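Local atomic coordinates of alpha-acetolactate decarboxylase (Bacillus subtilis subsp. subtilis str. 168, PDB entry 5XNE), a protein that catalyses the decarboxylation of (2S)-2-acetolactate to (R)-acetoin, a step on the route from pyruvate to (R,R)-butane-2,3-diol. Residues I35-K40 / R69-S74; Q122-E127 / H186-V191; N150-I155 / I177-N182. All blocks are in the same frame, centred on the assembly; numbering follows the deposited sequence.

Contact 1: residues I35-K40 / R69-S74; sequences IGTFNK and RSPFCS
Ile35 and Ser74 face each other as an antiparallel hydrogen-bonded pair, and beyond the close Gly36–Cys73 pair, where the two CA atoms are 3.8 Å apart, the 35-40 and 69-74 backbones run on in opposite senses, tied by Thr37 N to Phe72 O and by Asn39 N to Arg69 O. Gly36 has backbone angles that call for glycine, and a side chain there would run into Cys73 CB and Phe72 O. Between the Thr37 and Asn39 backbone bonds Ser70 adds a side-chain one: its OG, anti to its own backbone N (chi1 175°), donates to Thr37 O at 2.7 Å from above the carbonyl plane. Ser70 OG in turn accepts from Phe72 N at 3.0 Å, which makes an ST turn. An alanine in place of Ser70 would probably leave Thr37 O and Phe72 N without these partners and free the 70-72 turn to shift. Thr37 CG2 meets Pro71 CG at 4.0 Å, the two side chains crossing at about a right angle, while Thr37 OG1 is bonded to Gly43 O. At the far end Asn39 ND2 lies over one face of the Arg69 guanidinium, 3.3 Å from Arg69 NE, with the amide plane turned 53° from it. Two donors meet there, so the contact is packing; Asn39 OD1 and Arg69 NH2 find their bonds at Gly20. Ile35 also touches the zinc ligands His173 and His175. An antiparallel strand pair flanked by an ST turn at Ser70 thus joins strand 33-37 to 69-70 and 73-76 beside the zinc site.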
ATOM      1  N   ILE B  35       3.967   2.945 -16.214  1.00  4.15           N
ATOM      2  CA  ILE B  35       4.171   1.614 -16.802  1.00  4.24           C
ATOM      3  C   ILE B  35       3.042   0.699 -16.348  1.00  5.06           C
ATOM      4  O   ILE B  35       2.284   1.025 -15.441  1.00  5.31           O
ATOM      5  CB  ILE B  35       5.525   0.977 -16.396  1.00  6.67           C
ATOM      6  CG1 ILE B  35       5.628   0.822 -14.875  1.00  8.32           C
ATOM      7  CG2 ILE B  35       6.702   1.791 -16.934  1.00  8.23           C
ATOM      8  CD1 ILE B  35       6.809  -0.033 -14.419  1.00  9.73           C
ATOM      9  N   GLY B  36       2.920  -0.447 -17.000  1.00  5.09           N
ATOM     10  CA  GLY B  36       1.906  -1.401 -16.587  1.00  7.62           C
ATOM     11  C   GLY B  36       1.596  -2.344 -17.721  1.00  5.89           C
ATOM     12  O   GLY B  36       2.440  -2.626 -18.583  1.00  6.24           O
ATOM     13  N   THR B  37       0.379  -2.868 -17.704  1.00  5.74           N
ATOM     14  CA  THR B  37      -0.054  -3.745 -18.780  1.00  6.70           C
ATOM     15  C   THR B  37      -1.489  -3.385 -19.147  1.00  6.56           C
ATOM     16  O   THR B  37      -2.026  -2.374 -18.700  1.00  7.93           O
ATOM     17  CB  THR B  37       0.089  -5.233 -18.381  1.00  8.32           C
ATOM     18  OG1 THR B  37      -0.188  -6.073 -19.509  1.00  8.57           O
ATOM     19  CG2 THR B  37      -0.848  -5.601 -17.218  1.00  8.80           C
ATOM     20  N   PHE B  38      -2.084  -4.197 -20.010  1.00  6.69           N
ATOM     21  CA  PHE B  38      -3.415  -3.946 -20.544  1.00  8.02           C
ATOM     22  C   PHE B  38      -4.320  -5.126 -20.240  1.00  6.75           C
ATOM     23  O   PHE B  38      -3.835  -6.188 -19.856  1.00  7.53           O
ATOM     24  CB  PHE B  38      -3.368  -3.736 -22.057  1.00  7.38           C
ATOM     25  CG  PHE B  38      -2.623  -2.505 -22.480  1.00  7.69           C
ATOM     26  CD1 PHE B  38      -1.235  -2.482 -22.485  1.00  7.59           C
ATOM     27  CD2 PHE B  38      -3.314  -1.387 -22.904  1.00  9.62           C
ATOM     28  CE1 PHE B  38      -0.558  -1.338 -22.872  1.00  7.18           C
ATOM     29  CE2 PHE B  38      -2.635  -0.246 -23.313  1.00  9.45           C
ATOM     30  CZ  PHE B  38      -1.263  -0.222 -23.289  1.00  8.80           C
ATOM     31  N   ASN B  39      -5.618  -4.948 -20.444  1.00  7.25           N
ATOM     32  CA  ASN B  39      -6.536  -6.066 -20.279  1.00  8.17           C
ATOM     33  C   ASN B  39      -6.118  -7.233 -21.159  1.00  7.98           C
ATOM     34  O   ASN B  39      -5.573  -7.048 -22.259  1.00  9.17           O
ATOM     35  CB  ASN B  39      -7.972  -5.638 -20.572  1.00  7.58           C
ATOM     36  CG  ASN B  39      -8.658  -5.063 -19.337  1.00  6.97           C
ATOM     37  OD1 ASN B  39      -7.987  -4.600 -18.397  1.00  6.70           O
ATOM     38  ND2 ASN B  39      -9.992  -5.092 -19.321  1.00  7.81           N
ATOM     39  N   LYS B  40      -6.337  -8.433 -20.630  1.00  9.04           N
ATOM     40  CA  LYS B  40      -5.942  -9.693 -21.261  1.00  9.86           C
ATOM     41  C   LYS B  40      -4.422  -9.871 -21.356  1.00 10.25           C
ATOM     42  O   LYS B  40      -3.962 -10.799 -22.016  1.00  9.51           O
ATOM     43  CB  LYS B  40      -6.565  -9.822 -22.662  1.00  9.20           C
ATOM     44  CG  LYS B  40      -8.008  -9.344 -22.765  1.00 11.91           C
ATOM     45  CD  LYS B  40      -8.614  -9.722 -24.122  1.00 13.18           C
ATOM     46  CE  LYS B  40      -8.838 -11.229 -24.191  1.00 17.39           C
ATOM     47  NZ  LYS B  40      -9.749 -11.732 -23.117  1.00 16.37           N
ATOM     48  N   ARG B  69      -8.171  -0.595 -21.745  1.00 10.28           N
ATOM     49  CA  ARG B  69      -8.374  -0.896 -20.322  1.00  8.19           C
ATOM     50  C   ARG B  69      -7.160  -1.582 -19.723  1.00  6.76           C
ATOM     51  O   ARG B  69      -6.393  -2.232 -20.431  1.00  8.04           O
ATOM     52  CB  ARG B  69      -9.611  -1.780 -20.115  1.00  9.95           C
ATOM     53  CG  ARG B  69     -10.934  -1.134 -20.528  1.00 13.45           C
ATOM     54  CD  ARG B  69     -12.131  -2.116 -20.508  1.00 17.85           C
ATOM     55  NE  ARG B  69     -12.396  -2.784 -19.226  1.00 29.18           N
ATOM     56  CZ  ARG B  69     -13.473  -3.544 -18.992  1.00 30.74           C
ATOM     57  NH1 ARG B  69     -14.379  -3.715 -19.951  1.00 34.57           N
ATOM     58  NH2 ARG B  69     -13.662  -4.125 -17.806  1.00 14.04           N
ATOM     59  N   SER B  70      -6.985  -1.443 -18.408  1.00  7.23           N
ATOM     60  CA  SER B  70      -5.872  -2.087 -17.722  1.00  6.52           C
ATOM     61  C   SER B  70      -6.250  -2.695 -16.380  1.00  6.57           C
ATOM     62  O   SER B  70      -6.997  -2.084 -15.622  1.00  6.44           O
ATOM     63  CB  SER B  70      -4.736  -1.095 -17.482  1.00  6.19           C
ATOM     64  OG  SER B  70      -3.731  -1.725 -16.710  1.00  7.08           O
ATOM     65  N   PRO B  71      -5.686  -3.877 -16.063  1.00  5.99           N
ATOM     66  CA  PRO B  71      -5.826  -4.501 -14.743  1.00  5.62           C
ATOM     67  C   PRO B  71      -4.738  -4.079 -13.762  1.00  7.25           C
ATOM     68  O   PRO B  71      -4.846  -4.409 -12.581  1.00  8.08           O
ATOM     69  CB  PRO B  71      -5.679  -5.995 -15.049  1.00  6.70           C
ATOM     70  CG  PRO B  71      -4.659  -6.011 -16.180  1.00  5.45           C
ATOM     71  CD  PRO B  71      -4.972  -4.761 -17.015  1.00  5.65           C
ATOM     72  N   PHE B  72      -3.698  -3.401 -14.248  1.00  5.71           N
ATOM     73  CA  PHE B  72      -2.523  -3.105 -13.429  1.00  5.48           C
ATOM     74  C   PHE B  72      -1.629  -2.099 -14.131  1.00  6.02           C
ATOM     75  O   PHE B  72      -1.164  -2.344 -15.239  1.00  6.57           O
ATOM     76  CB  PHE B  72      -1.719  -4.383 -13.146  1.00  7.25           C
ATOM     77  CG  PHE B  72      -0.491  -4.148 -12.319  1.00  7.02           C
ATOM     78  CD1 PHE B  72      -0.593  -4.011 -10.943  1.00  7.65           C
ATOM     79  CD2 PHE B  72       0.756  -4.044 -12.905  1.00 11.60           C
ATOM     80  CE1 PHE B  72       0.537  -3.779 -10.160  1.00  9.84           C
ATOM     81  CE2 PHE B  72       1.894  -3.812 -12.126  1.00 15.17           C
ATOM     82  CZ  PHE B  72       1.777  -3.680 -10.747  1.00 12.99           C
ATOM     83  N   CYS B  73      -1.386  -0.973 -13.466  1.00  5.69           N
ATOM     84  CA  CYS B  73      -0.487   0.041 -13.997  1.00  5.95           C
ATOM     85  C   CYS B  73      -0.196   1.054 -12.892  1.00  6.60           C
ATOM     86  O   CYS B  73      -0.850   1.046 -11.831  1.00  5.39           O
ATOM     87  CB  CYS B  73      -1.082   0.716 -15.257  1.00  7.34           C
ATOM     88  SG  CYS B  73      -2.830   1.181 -15.186  1.00  8.34           S
ATOM     89  N   SER B  74       0.808   1.904 -13.134  1.00  5.86           N
ATOM     90  CA  SER B  74       1.279   2.871 -12.147  1.00  6.57           C
ATOM     91  C   SER B  74       1.566   4.184 -12.882  1.00  6.55           C
ATOM     92  O   SER B  74       2.213   4.152 -13.929  1.00  6.17           O
ATOM     93  CB  SER B  74       2.560   2.379 -11.447  1.00  6.62           C
ATOM     94  OG  SER B  74       2.457   1.046 -10.961  1.00 12.24           O
TER

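Contact 2: residues Q122-E127 / H186-V191; sequences QTRTVE and HVFDYV. With ZN (zinc ion), chain D.
An antiparallel strand pair with a classic beta bulge brings Arg124 against His186 at the zinc site. Phe188 and Asp189 both face Gln122: Gln122 O accepts from Phe188 N at 2.8 Å, and Gln122 N donates to Asp189 O in an almost straight bond (176°). Beyond the bulge, Arg124 and His186 exchange two backbone bonds, which set their side chains on the same face. The Arg124 chain bends at chi2 (112°), and its guanidinium lies flat on the imidazole, centres 3.8 Å apart and planes at 29°. Val126 CG1 packs on the opposite face of the guanidinium, and Arg124 NE forms a salt bridge with Glu44, so the group is held from several directions. Two of the zinc-bound waters lie in plane at the guanidinium edge. Arg124 CG comes 3.6 Å from Phe188 CZ, and Gln122 OE1 rests near Phe188 CB while Gln122 NE2 bonds to Asn147 OD1. His186 NE2 bonds to the backbone oxygen of Glu233, which, with the metal bond, would hold the ring's rotation. Its other nitrogen, ND1, binds the zinc ion at 2.3 Å, with His173, His175 and three waters as the remaining ligands.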
ATOM      1  N   GLN B 122      17.471  -6.299 -22.545  1.00 14.71           N
ATOM      2  CA  GLN B 122      16.650  -7.480 -22.736  1.00 13.56           C
ATOM      3  C   GLN B 122      15.266  -7.221 -22.185  1.00 12.92           C
ATOM      4  O   GLN B 122      15.120  -6.773 -21.049  1.00 14.59           O
ATOM      5  CB  GLN B 122      17.234  -8.712 -22.064  1.00 16.91           C
ATOM      6  CG  GLN B 122      16.415  -9.950 -22.373  1.00 22.14           C
ATOM      7  CD  GLN B 122      16.979 -11.201 -21.750  1.00 26.35           C
ATOM      8  OE1 GLN B 122      16.822 -11.442 -20.550  1.00 26.62           O
ATOM      9  NE2 GLN B 122      17.652 -12.007 -22.562  1.00 29.39           N
ATOM     10  N   THR B 123      14.258  -7.504 -22.997  1.00 12.81           N
ATOM     11  CA  THR B 123      12.878  -7.307 -22.582  1.00 13.16           C
ATOM     12  C   THR B 123      12.014  -8.519 -22.835  1.00 15.40           C
ATOM     13  O   THR B 123      12.390  -9.436 -23.567  1.00 16.82           O
ATOM     14  CB  THR B 123      12.219  -6.134 -23.321  1.00 13.71           C
ATOM     15  OG1 THR B 123      12.033  -6.486 -24.702  1.00 14.57           O
ATOM     16  CG2 THR B 123      13.065  -4.860 -23.210  1.00 14.30           C
ATOM     17  N   ARG B 124      10.838  -8.490 -22.219  1.00 13.57           N
ATOM     18  CA  ARG B 124       9.717  -9.346 -22.581  1.00 14.19           C
ATOM     19  C   ARG B 124       8.502  -8.496 -22.930  1.00 11.98           C
ATOM     20  O   ARG B 124       8.402  -7.338 -22.518  1.00 13.18           O
ATOM     21  CB  ARG B 124       9.333 -10.288 -21.447  1.00 15.02           C
ATOM     22  CG  ARG B 124       8.815  -9.553 -20.207  1.00 15.09           C
ATOM     23  CD  ARG B 124       7.322  -9.821 -19.968  1.00 18.51           C
ATOM     24  NE  ARG B 124       6.768  -8.919 -18.961  1.00 14.12           N
ATOM     25  CZ  ARG B 124       6.667  -9.274 -17.688  1.00 18.68           C
ATOM     26  NH1 ARG B 124       7.062 -10.508 -17.345  1.00 19.12           N
ATOM     27  NH2 ARG B 124       6.163  -8.436 -16.775  1.00 21.79           N
ATOM     28  N   THR B 125       7.561  -9.074 -23.666  1.00 12.02           N
ATOM     29  CA  THR B 125       6.247  -8.457 -23.812  1.00 11.61           C
ATOM     30  C   THR B 125       5.199  -9.512 -23.520  1.00 15.88           C
ATOM     31  O   THR B 125       5.094 -10.499 -24.245  1.00 16.88           O
ATOM     32  CB  THR B 125       6.002  -7.874 -25.213  1.00 13.42           C
ATOM     33  OG1 THR B 125       6.144  -8.915 -26.194  1.00 16.09           O
ATOM     34  CG2 THR B 125       6.976  -6.743 -25.522  1.00 14.10           C
ATOM     35  N   VAL B 126       4.436  -9.328 -22.451  1.00 11.76           N
ATOM     36  CA  VAL B 126       3.312 -10.238 -22.209  1.00 11.45           C
ATOM     37  C   VAL B 126       2.356 -10.154 -23.397  1.00 12.47           C
ATOM     38  O   VAL B 126       2.210  -9.099 -24.029  1.00 12.43           O
ATOM     39  CB  VAL B 126       2.545  -9.926 -20.900  1.00 13.28           C
ATOM     40  CG1 VAL B 126       3.402 -10.263 -19.672  1.00 15.99           C
ATOM     41  CG2 VAL B 126       2.065  -8.480 -20.881  1.00 11.58           C
ATOM     42  N   GLU B 127       1.721 -11.281 -23.706  1.00 13.36           N
ATOM     43  CA  GLU B 127       0.839 -11.386 -24.865  1.00 12.32           C
ATOM     44  C   GLU B 127      -0.592 -11.687 -24.465  1.00 11.48           C
ATOM     45  O   GLU B 127      -0.837 -12.292 -23.416  1.00 11.40           O
ATOM     46  CB  GLU B 127       1.298 -12.496 -25.812  1.00 16.35           C
ATOM     47  CG  GLU B 127       2.633 -12.291 -26.457  1.00 20.28           C
ATOM     48  CD  GLU B 127       2.946 -13.413 -27.443  1.00 27.33           C
ATOM     49  OE1 GLU B 127       3.021 -14.583 -27.008  1.00 28.42           O
ATOM     50  OE2 GLU B 127       3.087 -13.125 -28.649  1.00 32.85           O
ATOM     51  N   HIS B 186       8.962  -4.962 -21.090  1.00  9.72           N
ATOM     52  CA  HIS B 186       9.331  -5.062 -19.689  1.00  9.45           C
ATOM     53  C   HIS B 186      10.799  -5.470 -19.599  1.00 10.89           C
ATOM     54  O   HIS B 186      11.194  -6.470 -20.174  1.00 11.50           O
ATOM     55  CB  HIS B 186       8.429  -6.085 -18.977  1.00  9.36           C
ATOM     56  CG  HIS B 186       8.877  -6.427 -17.588  1.00 10.70           C
ATOM     57  ND1 HIS B 186       8.300  -5.871 -16.462  1.00 13.01           N
ATOM     58  CD2 HIS B 186       9.818  -7.289 -17.144  1.00 13.82           C
ATOM     59  CE1 HIS B 186       8.886  -6.368 -15.386  1.00 13.84           C
ATOM     60  NE2 HIS B 186       9.814  -7.224 -15.770  1.00 14.57           N
ATOM     61  N   VAL B 187      11.593  -4.706 -18.866  1.00 10.45           N
ATOM     62  CA  VAL B 187      13.041  -4.910 -18.834  1.00  9.97           C
ATOM     63  C   VAL B 187      13.480  -6.002 -17.856  1.00 10.76           C
ATOM     64  O   VAL B 187      13.126  -5.957 -16.677  1.00 11.84           O
ATOM     65  CB  VAL B 187      13.747  -3.588 -18.471  1.00  8.86           C
ATOM     66  CG1 VAL B 187      15.255  -3.804 -18.277  1.00 10.47           C
ATOM     67  CG2 VAL B 187      13.488  -2.561 -19.556  1.00 10.25           C
ATOM     68  N   PHE B 188      14.261  -6.967 -18.355  1.00 12.95           N
ATOM     69  CA  PHE B 188      14.910  -7.991 -17.528  1.00 13.31           C
ATOM     70  C   PHE B 188      16.347  -7.600 -17.159  1.00 16.32           C
ATOM     71  O   PHE B 188      16.826  -7.896 -16.063  1.00 17.79           O
ATOM     72  CB  PHE B 188      14.969  -9.344 -18.251  1.00 17.57           C
ATOM     73  CG  PHE B 188      13.672 -10.093 -18.289  1.00 20.17           C
ATOM     74  CD1 PHE B 188      12.760 -10.006 -17.247  1.00 19.34           C
ATOM     75  CD2 PHE B 188      13.371 -10.904 -19.375  1.00 21.54           C
ATOM     76  CE1 PHE B 188      11.565 -10.717 -17.288  1.00 21.74           C
ATOM     77  CE2 PHE B 188      12.174 -11.611 -19.427  1.00 21.95           C
ATOM     78  CZ  PHE B 188      11.271 -11.516 -18.380  1.00 18.54           C
ATOM     79  N   ASP B 189      17.042  -6.971 -18.104  1.00 15.94           N
ATOM     80  CA  ASP B 189      18.461  -6.679 -17.940  1.00 16.97           C
ATOM     81  C   ASP B 189      18.861  -5.592 -18.923  1.00 17.86           C
ATOM     82  O   ASP B 189      18.168  -5.357 -19.914  1.00 15.80           O
ATOM     83  CB  ASP B 189      19.301  -7.947 -18.150  1.00 20.99           C
ATOM     84  CG  ASP B 189      20.747  -7.780 -17.703  1.00 25.24           C
ATOM     85  OD1 ASP B 189      21.016  -6.941 -16.816  1.00 25.48           O
ATOM     86  OD2 ASP B 189      21.616  -8.496 -18.242  1.00 32.95           O
ATOM     87  N   TYR B 190      19.964  -4.909 -18.637  1.00 18.27           N
ATOM     88  CA  TYR B 190      20.443  -3.874 -19.536  1.00 18.79           C
ATOM     89  C   TYR B 190      21.878  -3.473 -19.220  1.00 20.20           C
ATOM     90  O   TYR B 190      22.349  -3.649 -18.104  1.00 19.42           O
ATOM     91  CB  TYR B 190      19.538  -2.645 -19.471  1.00 16.06           C
ATOM     92  CG  TYR B 190      19.340  -2.091 -18.081  1.00 16.13           C
ATOM     93  CD1 TYR B 190      18.371  -2.620 -17.235  1.00 15.93           C
ATOM     94  CD2 TYR B 190      20.107  -1.035 -17.618  1.00 18.65           C
ATOM     95  CE1 TYR B 190      18.183  -2.113 -15.972  1.00 16.31           C
ATOM     96  CE2 TYR B 190      19.924  -0.516 -16.350  1.00 20.28           C
ATOM     97  CZ  TYR B 190      18.952  -1.061 -15.531  1.00 16.73           C
ATOM     98  OH  TYR B 190      18.764  -0.559 -14.269  1.00 18.78           O
ATOM     99  N   VAL B 191      22.562  -2.947 -20.232  1.00 20.26           N
ATOM    100  CA  VAL B 191      23.873  -2.344 -20.056  1.00 20.69           C
ATOM    101  C   VAL B 191      23.841  -0.975 -20.707  1.00 20.64           C
ATOM    102  O   VAL B 191      23.496  -0.854 -21.882  1.00 20.27           O
ATOM    103  CB  VAL B 191      25.001  -3.190 -20.672  1.00 22.97           C
ATOM    104  CG1 VAL B 191      26.340  -2.470 -20.519  1.00 23.53           C
ATOM    105  CG2 VAL B 191      25.046  -4.559 -20.028  1.00 24.76           C
TER
HETATM  106 ZN    ZN D 301       6.326  -4.736 -16.124  1.00 16.43          ZN
HETATM  107  O   HOH W   1       5.277  -6.441 -14.954  1.00 19.92           O
HETATM  108  O   HOH W   2       4.194  -4.154 -15.799  1.00 15.45           O
HETATM  109  O   HOH W   3       5.200  -6.091 -17.595  1.00 15.72           O

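Contact 3: residues N150-I155 / I177-N182; sequences NVRGTI and IDEGRN
Arg152 and Glu179 lie one over the other at the open end of the hairpin of strands 151-160 and 171-178, where strand 171-178 ends in a turn. Glu179 can be followed outward. Its CB faces strand 151-160 and lies 3.6 Å from Arg152 CZ. CG is anti to the backbone N (chi1 -168°), which sets it over the centre of the guanidinium, 3.2 Å from Arg152 CZ. The chain then bends at chi2, and CD comes close to Arg152 NH1, the carboxylate stacked on the guanidinium with the planes 21° apart. At the tip the two oxygens part company. OE2 approaches Arg152 NH1 to 3.4 Å but sits well out of the guanidinium plane, a salt bridge of charges alone. OE1 receives two waters: one also donates to Gly153 O; the other also donates to Thr154 OG1, itself hydrogen-bonded to Asp115 OD1, and accepts from Arg181 NH1.

Thr154 and Ile177 exchange both of their backbone hydrogen bonds, and Glu179 N donates to Arg152 O at 2.9 Å. Between them Gly153 passes within 4.0 Å of Asp178, CA to CA, where a CB would strike Ile177 O. Val151 CG2 touches Asp178 CB beside it. In the type I turn from Asp178 to Arg181, Asp178 O accepts from Arg181 N and NH1 on opposite faces of its plane, and Asp178 OD1 takes Asn182 N. With stacking in place of a direct N-H bond, the attraction between Arg152 and Glu179 would be mainly electrostatic, while Glu179 OE1 takes its bonds from two waters.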
ATOM      1  N   ASN B 150      23.067  -1.955 -28.847  1.00 22.57           N
ATOM      2  CA  ASN B 150      23.414  -0.579 -29.186  1.00 21.31           C
ATOM      3  C   ASN B 150      22.217   0.220 -29.680  1.00 24.98           C
ATOM      4  O   ASN B 150      22.188   0.693 -30.810  1.00 25.12           O
ATOM      5  CB  ASN B 150      24.537  -0.562 -30.222  1.00 26.70           C
ATOM      6  CG  ASN B 150      25.865  -0.960 -29.627  1.00 33.17           C
ATOM      7  OD1 ASN B 150      26.543  -0.142 -29.005  1.00 40.77           O
ATOM      8  ND2 ASN B 150      26.237  -2.225 -29.793  1.00 35.11           N
ATOM      9  N   VAL B 151      21.219   0.348 -28.815  1.00 18.78           N
ATOM     10  CA  VAL B 151      19.952   0.947 -29.198  1.00 21.66           C
ATOM     11  C   VAL B 151      19.733   2.237 -28.410  1.00 17.64           C
ATOM     12  O   VAL B 151      20.090   2.325 -27.233  1.00 18.26           O
ATOM     13  CB  VAL B 151      18.784  -0.054 -28.970  1.00 17.96           C
ATOM     14  CG1 VAL B 151      18.728  -0.510 -27.500  1.00 18.30           C
ATOM     15  CG2 VAL B 151      17.451   0.530 -29.419  1.00 21.17           C
ATOM     16  N   ARG B 152      19.185   3.246 -29.079  1.00 18.42           N
ATOM     17  CA  ARG B 152      18.840   4.505 -28.438  1.00 18.98           C
ATOM     18  C   ARG B 152      17.376   4.451 -28.008  1.00 16.13           C
ATOM     19  O   ARG B 152      16.537   3.910 -28.725  1.00 15.66           O
ATOM     20  CB  ARG B 152      19.086   5.680 -29.393  1.00 19.73           C
ATOM     21  CG  ARG B 152      18.715   7.052 -28.843  1.00 22.92           C
ATOM     22  CD  ARG B 152      18.982   8.143 -29.877  1.00 32.51           C
ATOM     23  NE  ARG B 152      18.322   7.835 -31.142  1.00 35.02           N
ATOM     24  CZ  ARG B 152      17.607   8.702 -31.852  1.00 40.57           C
ATOM     25  NH1 ARG B 152      17.448   9.948 -31.425  1.00 39.54           N
ATOM     26  NH2 ARG B 152      17.040   8.316 -32.990  1.00 43.98           N
ATOM     27  N   GLY B 153      17.073   4.998 -26.834  1.00 15.10           N
ATOM     28  CA  GLY B 153      15.701   5.039 -26.370  1.00 14.39           C
ATOM     29  C   GLY B 153      15.602   5.457 -24.913  1.00 13.07           C
ATOM     30  O   GLY B 153      16.458   6.170 -24.383  1.00 12.32           O
ATOM     31  N   THR B 154      14.557   4.972 -24.251  1.00 11.45           N
ATOM     32  CA  THR B 154      14.255   5.390 -22.896  1.00 10.59           C
ATOM     33  C   THR B 154      13.863   4.191 -22.058  1.00 10.19           C
ATOM     34  O   THR B 154      12.991   3.433 -22.452  1.00  9.63           O
ATOM     35  CB  THR B 154      13.106   6.415 -22.872  1.00 11.92           C
ATOM     36  OG1 THR B 154      13.497   7.590 -23.599  1.00 11.99           O
ATOM     37  CG2 THR B 154      12.729   6.808 -21.435  1.00 12.05           C
ATOM     38  N   ILE B 155      14.528   4.019 -20.922  1.00  9.64           N
ATOM     39  CA  ILE B 155      14.066   3.093 -19.885  1.00  8.03           C
ATOM     40  C   ILE B 155      13.348   3.925 -18.841  1.00  8.41           C
ATOM     41  O   ILE B 155      13.844   4.959 -18.412  1.00  9.82           O
ATOM     42  CB  ILE B 155      15.211   2.316 -19.245  1.00 10.67           C
ATOM     43  CG1 ILE B 155      15.814   1.329 -20.251  1.00 13.72           C
ATOM     44  CG2 ILE B 155      14.726   1.580 -17.994  1.00  9.70           C
ATOM     45  CD1 ILE B 155      16.991   0.530 -19.715  1.00 14.18           C
ATOM     46  N   ILE B 177      11.368   1.596 -24.286  1.00  8.21           N
ATOM     47  CA  ILE B 177      10.909   1.798 -25.661  1.00  8.78           C
ATOM     48  C   ILE B 177      12.036   2.472 -26.450  1.00 10.82           C
ATOM     49  O   ILE B 177      12.748   3.338 -25.931  1.00  9.93           O
ATOM     50  CB  ILE B 177       9.594   2.625 -25.712  1.00  9.26           C
ATOM     51  CG1 ILE B 177       9.003   2.609 -27.130  1.00 13.28           C
ATOM     52  CG2 ILE B 177       9.804   4.037 -25.193  1.00 11.70           C
ATOM     53  CD1 ILE B 177       7.547   3.074 -27.199  1.00 13.02           C
ATOM     54  N   ASP B 178      12.222   2.053 -27.695  1.00 11.88           N
ATOM     55  CA  ASP B 178      13.296   2.637 -28.491  1.00 16.17           C
ATOM     56  C   ASP B 178      12.891   4.004 -29.046  1.00 16.01           C
ATOM     57  O   ASP B 178      11.720   4.393 -29.014  1.00 13.67           O
ATOM     58  CB  ASP B 178      13.712   1.693 -29.622  1.00 14.97           C
ATOM     59  CG  ASP B 178      12.710   1.656 -30.754  1.00 20.30           C
ATOM     60  OD1 ASP B 178      11.497   1.503 -30.506  1.00 18.26           O
ATOM     61  OD2 ASP B 178      13.145   1.805 -31.916  1.00 26.40           O
ATOM     62  N   GLU B 179      13.869   4.755 -29.545  1.00 18.39           N
ATOM     63  CA  GLU B 179      13.578   6.105 -30.020  1.00 23.51           C
ATOM     64  C   GLU B 179      12.635   6.078 -31.227  1.00 18.29           C
ATOM     65  O   GLU B 179      11.850   7.002 -31.427  1.00 23.35           O
ATOM     66  CB  GLU B 179      14.865   6.854 -30.368  1.00 24.20           C
ATOM     67  CG  GLU B 179      14.638   8.348 -30.594  1.00 31.52           C
ATOM     68  CD  GLU B 179      14.850   9.176 -29.329  1.00 35.31           C
ATOM     69  OE1 GLU B 179      15.134   8.581 -28.264  1.00 31.80           O
ATOM     70  OE2 GLU B 179      14.719  10.420 -29.394  1.00 36.70           O
ATOM     71  N   GLY B 180      12.689   5.000 -32.005  1.00 20.11           N
ATOM     72  CA  GLY B 180      11.797   4.837 -33.140  1.00 24.77           C
ATOM     73  C   GLY B 180      10.369   4.467 -32.765  1.00 23.76           C
ATOM     74  O   GLY B 180       9.505   4.364 -33.631  1.00 24.70           O
ATOM     75  N   ARG B 181      10.130   4.269 -31.470  1.00 19.52           N
ATOM     76  CA  ARG B 181       8.809   3.910 -30.950  1.00 21.60           C
ATOM     77  C   ARG B 181       8.203   2.678 -31.639  1.00 19.70           C
ATOM     78  O   ARG B 181       7.053   2.710 -32.070  1.00 22.33           O
ATOM     79  CB  ARG B 181       7.836   5.093 -31.069  1.00 18.75           C
ATOM     80  CG  ARG B 181       8.283   6.376 -30.381  1.00 18.81           C
ATOM     81  CD  ARG B 181       8.427   6.197 -28.875  1.00 16.55           C
ATOM     82  NE  ARG B 181       8.704   7.455 -28.189  1.00 14.14           N
ATOM     83  CZ  ARG B 181       9.870   7.769 -27.631  1.00 13.71           C
ATOM     84  NH1 ARG B 181      10.892   6.918 -27.664  1.00 14.75           N
ATOM     85  NH2 ARG B 181      10.016   8.941 -27.034  1.00 15.39           N
ATOM     86  N   ASN B 182       8.967   1.595 -31.725  1.00 19.37           N
ATOM     87  CA  ASN B 182       8.428   0.327 -32.213  1.00 21.79           C
ATOM     88  C   ASN B 182       8.609  -0.828 -31.244  1.00 21.38           C
ATOM     89  O   ASN B 182       7.759  -1.720 -31.139  1.00 25.11           O
ATOM     90  CB  ASN B 182       9.075  -0.045 -33.545  1.00 25.50           C
ATOM     91  CG  ASN B 182       8.730   0.930 -34.646  1.00 26.36           C
ATOM     92  OD1 ASN B 182       7.569   1.047 -35.039  1.00 27.74           O
ATOM     93  ND2 ASN B 182       9.736   1.633 -35.153  1.00 24.30           N
TER
HETATM   94  O   HOH W   4      16.646   8.887 -25.414  1.00 26.11           O
HETATM   95  O   HOH W   5      13.163   7.771 -26.298  1.00 18.97           O

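Overall arrangement
From the N terminus, the chain first closes contact 1, where strand 33-37 meets 69-74 after a loop of 28 residues. It is complete before 122-127 opens contact 2, so the two run in series. Contact 2 then closes a loop of 58 residues, and contact 3, the hairpin of strands 151-160 and 171-178, is nested within it. Strands 117-124 and 151-160 are neighbours, as are 171-178 and 184-192, so contacts 2 and 3 sit in adjoining strand pairs. Val126 CG2 packs on Thr37 OG1 to link contacts 1 and 2, and Tyr190 touches Ile155 to join contacts 2 and 3. Contacts 1 and 2 both border the zinc site; contact 3 lies farther out.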